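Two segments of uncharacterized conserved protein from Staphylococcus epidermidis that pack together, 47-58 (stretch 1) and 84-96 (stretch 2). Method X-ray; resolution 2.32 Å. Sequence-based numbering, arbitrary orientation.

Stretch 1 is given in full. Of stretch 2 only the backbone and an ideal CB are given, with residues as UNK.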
# COMPACT_ATOMS: atom_id res chain seq x y z
N MSE A 47 -6.21 -21.66 -13.20
CA MSE A 47 -5.19 -22.17 -12.28
C MSE A 47 -4.52 -23.45 -12.71
O MSE A 47 -5.16 -24.48 -12.77
CB MSE A 47 -5.81 -22.45 -10.91
CG MSE A 47 -5.77 -21.28 -9.97
SE MSE A 47 -3.94 -20.79 -9.34
CE MSE A 47 -4.63 -19.30 -8.24
N PRO A 48 -3.21 -23.39 -12.95
CA PRO A 48 -2.46 -24.61 -13.21
C PRO A 48 -2.39 -25.46 -11.93
O PRO A 48 -2.34 -24.90 -10.86
CB PRO A 48 -1.06 -24.08 -13.57
CG PRO A 48 -0.93 -22.79 -12.87
CD PRO A 48 -2.34 -22.21 -12.92
N THR A 49 -2.38 -26.78 -12.03
CA THR A 49 -1.89 -27.55 -10.90
C THR A 49 -0.39 -27.32 -10.81
O THR A 49 0.28 -26.80 -11.74
CB THR A 49 -2.03 -29.04 -11.12
OG1 THR A 49 -0.99 -29.49 -12.00
CG2 THR A 49 -3.38 -29.37 -11.68
N MSE A 50 0.15 -27.71 -9.66
CA MSE A 50 1.55 -27.66 -9.38
C MSE A 50 2.34 -28.29 -10.49
O MSE A 50 3.30 -27.69 -10.94
CB MSE A 50 1.83 -28.34 -8.06
CG MSE A 50 3.00 -27.76 -7.30
SE MSE A 50 4.46 -29.03 -7.27
CE MSE A 50 4.10 -30.20 -5.74
N ASN A 51 1.92 -29.46 -10.97
CA ASN A 51 2.62 -30.20 -12.06
C ASN A 51 2.59 -29.49 -13.39
O ASN A 51 3.58 -29.46 -14.08
CB ASN A 51 2.00 -31.58 -12.26
CG ASN A 51 2.16 -32.47 -11.06
OD1 ASN A 51 3.21 -32.50 -10.44
ND2 ASN A 51 1.10 -33.26 -10.73
N GLN A 52 1.42 -28.96 -13.75
CA GLN A 52 1.26 -28.08 -14.89
C GLN A 52 2.25 -26.93 -14.80
O GLN A 52 2.97 -26.66 -15.74
CB GLN A 52 -0.12 -27.46 -14.89
CG GLN A 52 -1.05 -27.88 -15.97
CD GLN A 52 -0.49 -27.89 -17.39
OE1 GLN A 52 -1.14 -28.43 -18.29
NE2 GLN A 52 0.68 -27.32 -17.61
N TRP A 53 2.26 -26.26 -13.65
CA TRP A 53 3.13 -25.11 -13.45
C TRP A 53 4.59 -25.42 -13.70
O TRP A 53 5.31 -24.57 -14.25
CB TRP A 53 2.92 -24.42 -12.05
CG TRP A 53 3.75 -23.14 -11.91
CD1 TRP A 53 3.60 -21.99 -12.65
CD2 TRP A 53 4.87 -22.91 -11.04
NE1 TRP A 53 4.55 -21.06 -12.28
CE2 TRP A 53 5.33 -21.59 -11.29
CE3 TRP A 53 5.50 -23.67 -10.05
CZ2 TRP A 53 6.43 -21.03 -10.61
CZ3 TRP A 53 6.58 -23.10 -9.36
CH2 TRP A 53 7.03 -21.77 -9.65
N LEU A 54 5.03 -26.62 -13.31
CA LEU A 54 6.43 -27.06 -13.54
C LEU A 54 6.78 -27.18 -15.02
O LEU A 54 7.89 -26.78 -15.48
CB LEU A 54 6.67 -28.42 -12.88
CG LEU A 54 7.33 -28.43 -11.50
CD1 LEU A 54 7.21 -27.13 -10.75
CD2 LEU A 54 6.79 -29.60 -10.66
N LYS A 55 5.82 -27.75 -15.74
CA LYS A 55 5.89 -27.87 -17.17
C LYS A 55 5.90 -26.50 -17.82
O LYS A 55 6.65 -26.29 -18.75
CB LYS A 55 4.72 -28.72 -17.68
CG LYS A 55 4.94 -30.23 -17.53
CD LYS A 55 3.65 -31.00 -17.56
CE LYS A 55 3.90 -32.40 -17.04
NZ LYS A 55 2.64 -33.03 -16.45
N ASP A 56 5.14 -25.55 -17.27
CA ASP A 56 5.02 -24.21 -17.85
C ASP A 56 6.31 -23.42 -17.57
O ASP A 56 6.75 -22.59 -18.38
CB ASP A 56 3.81 -23.48 -17.29
CG ASP A 56 2.47 -24.17 -17.62
OD1 ASP A 56 2.39 -24.98 -18.56
OD2 ASP A 56 1.47 -23.85 -16.94
N ILE A 57 6.93 -23.71 -16.44
CA ILE A 57 8.26 -23.17 -16.17
C ILE A 57 9.23 -23.51 -17.25
O ILE A 57 10.05 -22.67 -17.64
CB ILE A 57 8.82 -23.64 -14.84
CG1 ILE A 57 8.36 -22.66 -13.77
CG2 ILE A 57 10.35 -23.64 -14.83
CD1 ILE A 57 8.14 -23.32 -12.45
N GLU A 58 9.14 -24.75 -17.73
CA GLU A 58 10.16 -25.26 -18.67
C GLU A 58 10.01 -24.63 -20.05
O GLU A 58 10.95 -24.10 -20.56
CB GLU A 58 10.11 -26.78 -18.75
CG GLU A 58 10.63 -27.48 -17.50
CD GLU A 58 12.02 -26.97 -17.09
OE1 GLU A 58 12.99 -27.01 -17.90
OE2 GLU A 58 12.14 -26.51 -15.92
N UNK A 84 -1.99 -24.02 -1.53
CA UNK A 84 -0.84 -24.15 -0.67
C UNK A 84 0.36 -24.87 -1.33
O UNK A 84 1.51 -24.41 -1.30
CB UNK A 84 -1.26 -24.90 0.60
N UNK A 85 0.06 -25.99 -1.95
CA UNK A 85 1.07 -26.85 -2.49
C UNK A 85 1.90 -26.12 -3.58
O UNK A 85 3.16 -26.29 -3.66
CB UNK A 85 0.42 -28.11 -3.05
N UNK A 86 1.19 -25.29 -4.35
CA UNK A 86 1.81 -24.54 -5.43
C UNK A 86 2.55 -23.32 -4.86
O UNK A 86 3.64 -22.97 -5.34
CB UNK A 86 0.76 -24.11 -6.46
N UNK A 87 1.96 -22.66 -3.85
CA UNK A 87 2.68 -21.58 -3.18
C UNK A 87 3.99 -22.14 -2.70
O UNK A 87 5.04 -21.51 -2.89
CB UNK A 87 1.88 -20.99 -2.02
N UNK A 88 3.93 -23.31 -2.09
CA UNK A 88 5.08 -23.90 -1.48
C UNK A 88 6.16 -24.12 -2.52
O UNK A 88 7.32 -23.79 -2.29
CB UNK A 88 4.71 -25.21 -0.79
N UNK A 89 5.78 -24.61 -3.69
CA UNK A 89 6.75 -24.76 -4.75
C UNK A 89 7.35 -23.40 -5.20
O UNK A 89 8.59 -23.29 -5.43
CB UNK A 89 6.09 -25.47 -5.94
N UNK A 90 6.45 -22.42 -5.35
CA UNK A 90 6.79 -21.09 -5.76
C UNK A 90 7.86 -20.51 -4.87
O UNK A 90 8.87 -19.99 -5.37
CB UNK A 90 5.55 -20.20 -5.76
N UNK A 91 7.64 -20.56 -3.56
CA UNK A 91 8.69 -20.14 -2.62
C UNK A 91 9.98 -20.94 -2.82
O UNK A 91 11.01 -20.35 -2.91
CB UNK A 91 8.20 -20.30 -1.18
N UNK A 92 9.90 -22.25 -2.94
CA UNK A 92 11.13 -23.11 -3.06
C UNK A 92 11.94 -22.82 -4.30
O UNK A 92 13.15 -23.03 -4.33
CB UNK A 92 10.75 -24.59 -3.07
N UNK A 93 11.30 -22.33 -5.35
CA UNK A 93 12.05 -22.05 -6.57
C UNK A 93 12.58 -20.59 -6.61
O UNK A 93 13.17 -20.13 -7.60
CB UNK A 93 11.16 -22.32 -7.79
N UNK A 94 12.39 -19.87 -5.51
CA UNK A 94 12.97 -18.57 -5.34
C UNK A 94 12.25 -17.48 -6.12
O UNK A 94 12.93 -16.61 -6.71
CB UNK A 94 14.44 -18.61 -5.75
N UNK A 95 10.91 -17.53 -6.18
CA UNK A 95 10.11 -16.46 -6.82
C UNK A 95 9.72 -15.42 -5.81
O UNK A 95 9.62 -15.73 -4.65
CB UNK A 95 8.85 -17.03 -7.48
N UNK A 96 9.53 -14.18 -6.25
CA UNK A 96 8.88 -13.15 -5.47
C UNK A 96 7.37 -13.22 -5.73
O UNK A 96 6.94 -13.26 -6.90
CB UNK A 96 9.44 -11.77 -5.81

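Helix 50-58 and helix 84-92 run at 32° between their N-to-C directions, with axes 10.1 Å apart at closest approach. Stretch 1 offers a mostly apolar surface built from Pro 48, Met 50 (selenomethionine), Trp 53, Leu 54 and Ile 57.

Position 84 has nothing of stretch 1 within 5.5 Å of its ideal CB, so the contact sets no demand; it is Glu 84.

Position 85 points sideways, its ideal CB 5.0 Å from Met 50 CG. A small or medium apolar group could lie along the selenomethionine, and a polar chain could turn outward. The residue is Val 85, whose CG1 meets Met 50 CE at 3.6 Å.

Position 86 lies where the backbones are tightest, its CA 5.0 Å from Met 50 CA. Its CB points sideways, 4.4 Å from Met 50 CG and 5.4 Å from Pro 48 O, and the apolar surroundings suit Leu, Met or Ile. The deposited Leu 86 (t, p) brings its end nearer: CD1 lies 3.6 Å from Trp 53 CE3, and CD2 lies 3.9 Å from Pro 48 O.

Position 87 points away and 88 sideways, both with empty surroundings on this side; they are Leu 87 and Glu 88.

Position 89 points toward stretch 1, its CB 4.1 Å from Met 50 CG and 4.2 Å from Trp 53 CZ3. Alanine, a flexible aliphatic, or a long chain with a polar end are all plausible. Lys 89 packs through its methylenes: CG is 3.6 Å from Trp 53 CZ3, at the ring edge, while CD is 3.6 Å from Met 50 SE and 3.8 Å from Leu 54 CD1. Its NZ forms a salt bridge with OE2 of the residue at 92 (3.4 Å).

Position 90 is sideways, with CB 4.5 Å from Trp 53 CH2, favouring an aliphatic chain. Ile 90 places CG1 over the indole face, 4.0 Å from the six-membered ring centroid and 21° off its normal, a CH-pi contact.

Position 91 points away and 92 is out of reach; they are Arg 91 and Glu 92.

Position 93 leaves helical phi/psi (-91/6) and points toward stretch 1, CB 4.6 Å from Trp 53 CH2. Leu or Met would fit. Leu 93 CD1 reaches Trp 53 CZ3 (3.7 Å) and Ile 57 CD1 (3.9 Å).

Position 94, at phi/psi 76/39, favours glycine and is Gly 94.

Position 95 points toward stretch 1, but its CB has no neighbour there within 5.5 Å, so contact needs a long or aromatic chain. Phe 95 presents its face to the edge of Trp 53, centroids 5.2 Å apart and planes at 63°.

Position 96 is out of reach and is Gln 96.

Stretch 2 84-96: EVLLEKIRELGFQ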
# COMPACT_ATOMS: atom_id res chain seq x y z
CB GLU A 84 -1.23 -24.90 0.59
CG GLU A 84 -0.09 -24.91 1.59
CD GLU A 84 -0.12 -26.11 2.51
OE1 GLU A 84 -1.16 -26.28 3.22
OE2 GLU A 84 0.90 -26.86 2.51
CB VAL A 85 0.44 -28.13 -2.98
CG1 VAL A 85 1.51 -29.05 -3.57
CG2 VAL A 85 -0.31 -28.81 -1.80
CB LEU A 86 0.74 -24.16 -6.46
CG LEU A 86 1.16 -23.16 -7.55
CD1 LEU A 86 2.32 -23.68 -8.31
CD2 LEU A 86 0.04 -22.86 -8.51
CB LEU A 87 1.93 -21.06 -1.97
CG LEU A 87 0.83 -20.02 -2.27
CD1 LEU A 87 -0.03 -19.79 -0.99
CD2 LEU A 87 1.40 -18.70 -2.83
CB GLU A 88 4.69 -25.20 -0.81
CG GLU A 88 5.73 -25.58 0.19
CD GLU A 88 5.82 -27.08 0.37
OE1 GLU A 88 6.67 -27.57 1.17
OE2 GLU A 88 5.01 -27.79 -0.27
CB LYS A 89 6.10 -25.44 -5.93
CG LYS A 89 7.10 -25.77 -7.02
CD LYS A 89 7.57 -27.20 -6.93
CE LYS A 89 8.31 -27.47 -5.69
NZ LYS A 89 8.25 -28.93 -5.47
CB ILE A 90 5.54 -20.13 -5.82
CG1 ILE A 90 4.70 -20.42 -7.06
CG2 ILE A 90 5.97 -18.68 -5.91
CD1 ILE A 90 3.27 -19.94 -6.97
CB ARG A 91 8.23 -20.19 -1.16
CG ARG A 91 7.74 -18.83 -0.68
CD ARG A 91 6.48 -18.93 0.18
NE ARG A 91 6.49 -20.21 0.90
CZ ARG A 91 5.41 -20.94 1.17
NH1 ARG A 91 4.22 -20.50 0.78
NH2 ARG A 91 5.54 -22.11 1.81
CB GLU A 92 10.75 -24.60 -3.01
CG GLU A 92 11.86 -25.60 -3.24
CD GLU A 92 11.34 -27.00 -3.61
OE1 GLU A 92 12.04 -27.70 -4.38
OE2 GLU A 92 10.23 -27.40 -3.17
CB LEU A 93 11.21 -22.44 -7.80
CG LEU A 93 10.99 -23.96 -7.98
CD1 LEU A 93 10.16 -24.14 -9.21
CD2 LEU A 93 12.32 -24.80 -8.11
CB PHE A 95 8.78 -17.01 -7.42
CG PHE A 95 8.93 -17.62 -8.78
CD1 PHE A 95 8.56 -16.91 -9.91
CD2 PHE A 95 9.52 -18.89 -8.94
CE1 PHE A 95 8.74 -17.44 -11.19
CE2 PHE A 95 9.73 -19.47 -10.23
CZ PHE A 95 9.32 -18.75 -11.36
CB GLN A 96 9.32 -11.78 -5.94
CG GLN A 96 10.83 -11.51 -6.11
CD GLN A 96 11.07 -10.20 -6.95
OE1 GLN A 96 10.19 -9.31 -7.03
NE2 GLN A 96 12.24 -10.11 -7.62
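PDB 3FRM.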